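Local coordinates for latency-associated nuclear antigen (Murid herpesvirus 4, PDB 4BLG), which probably binds viral DNA through its C-terminal DNA-binding domain, the part of the protein described here, at residues K56-Q59 and L64-P67. Numbering follows the deposited sequence.
Sequences KCIQ and LSTP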
loop_
_atom_site.group_PDB
_atom_site.type_symbol
_atom_site.label_atom_id
_atom_site.label_comp_id
_atom_site.label_asym_id
_atom_site.label_seq_id
_atom_site.Cartn_x
_atom_site.Cartn_y
_atom_site.Cartn_z
ATOM N N LYS A 56 -5.678 -3.001 14.437
ATOM C CA LYS A 56 -5.317 -3.761 15.638
ATOM C C LYS A 56 -5.732 -5.241 15.470
ATOM O O LYS A 56 -5.093 -6.131 16.013
ATOM C CB LYS A 56 -5.900 -3.137 16.937
ATOM C CG LYS A 56 -5.417 -1.692 17.323
ATOM C CD LYS A 56 -4.050 -1.576 18.066
ATOM C CE LYS A 56 -3.719 -0.091 18.339
ATOM N NZ LYS A 56 -2.316 0.350 18.080
ATOM N N CYS A 57 -6.780 -5.500 14.689
ATOM C CA CYS A 57 -7.309 -6.863 14.558
ATOM C C CYS A 57 -6.675 -7.769 13.491
ATOM O O CYS A 57 -6.492 -8.962 13.726
ATOM C CB CYS A 57 -8.819 -6.815 14.328
ATOM S SG CYS A 57 -9.723 -6.287 15.782
ATOM N N ILE A 58 -6.368 -7.226 12.317
ATOM C CA ILE A 58 -5.823 -8.040 11.231
ATOM C C ILE A 58 -4.310 -8.158 11.381
ATOM O O ILE A 58 -3.526 -7.559 10.622
ATOM C CB ILE A 58 -6.206 -7.473 9.850
ATOM C CG1 ILE A 58 -7.733 -7.396 9.736
ATOM C CG2 ILE A 58 -5.659 -8.349 8.733
ATOM C CD1 ILE A 58 -8.232 -6.588 8.545
ATOM N N GLN A 59 -3.921 -8.939 12.386
ATOM C CA GLN A 59 -2.526 -9.152 12.740
ATOM C C GLN A 59 -2.347 -10.584 13.220
ATOM O O GLN A 59 -3.172 -11.108 13.967
ATOM C CB GLN A 59 -2.102 -8.203 13.861
ATOM C CG GLN A 59 -2.269 -6.729 13.551
ATOM C CD GLN A 59 -1.273 -6.219 12.527
ATOM O OE1 GLN A 59 -0.465 -6.979 11.985
ATOM N NE2 GLN A 59 -1.324 -4.915 12.260
ATOM N N LEU A 64 0.233 -9.441 8.311
ATOM C CA LEU A 64 0.792 -8.250 8.932
ATOM C C LEU A 64 0.156 -7.030 8.300
ATOM O O LEU A 64 0.109 -6.913 7.077
ATOM C CB LEU A 64 2.301 -8.207 8.743
ATOM C CG LEU A 64 3.048 -9.508 9.059
ATOM C CD1 LEU A 64 4.526 -9.329 8.778
ATOM C CD2 LEU A 64 2.843 -9.943 10.493
ATOM N N SER A 65 -0.339 -6.119 9.129
ATOM C CA SER A 65 -0.995 -4.932 8.607
ATOM C C SER A 65 -0.276 -3.644 8.970
ATOM O O SER A 65 0.243 -3.478 10.072
ATOM C CB SER A 65 -2.449 -4.858 9.067
ATOM O OG SER A 65 -3.203 -5.931 8.535
ATOM N N THR A 66 -0.255 -2.740 8.005
ATOM C CA THR A 66 0.296 -1.416 8.183
ATOM C C THR A 66 -0.624 -0.598 9.073
ATOM O O THR A 66 -1.786 -0.965 9.279
ATOM C CB THR A 66 0.353 -0.690 6.845
ATOM O OG1 THR A 66 -0.983 -0.520 6.353
ATOM C CG2 THR A 66 1.155 -1.479 5.848
ATOM N N PRO A 67 -0.115 0.521 9.601
ATOM C CA PRO A 67 -1.032 1.486 10.214
ATOM C C PRO A 67 -1.974 2.044 9.165
ATOM O O PRO A 67 -1.802 1.772 7.963
ATOM C CB PRO A 67 -0.107 2.575 10.757
ATOM C CG PRO A 67 1.244 2.299 10.192
ATOM C CD PRO A 67 1.296 0.863 9.823
#
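The carboxamide of Q59 grips both peptide polar atoms of S65, much as a neighbouring strand would. S65 N donates to Q59 OE1 at 3.0 Å (N-H...O 163°), approaching from above the carbonyl plane, while Q59 NE2 donates to S65 O at 3.1 Å. That second bond is also nearly straight (167°), and S65 O lies almost in the amide plane. A bend at chi2 (-71°) folds the Q59 chain back so that its flat end runs alongside the strand, with NE2 3.4 Å from S65 CB and OE1 3.5 Å from L64 CA. S65 OG donates to I58 O at 2.7 Å in the carbonyl plane, and I58 CG2 packs against the same hydroxyl at 3.5 Å. I58 O is thus satisfied just beyond helix 48-57, where I58 centres an inverse gamma turn closed by a weak bond from Q59 N to C57 O. Second partners complete the network: Q59 NE2 also donates to H55 O, and S65 OG is hydrogen-bonded to S88 OG on strand 84-90. L64 and T66 pair their backbones with F89 and L87 of that strand, so the intervening S65 N and O point away from it, to the edge of the chain's own sheet. Two-point recognition by a side-chain amide therefore satisfies both atoms there, and fixes the rotation of the Q59 amide.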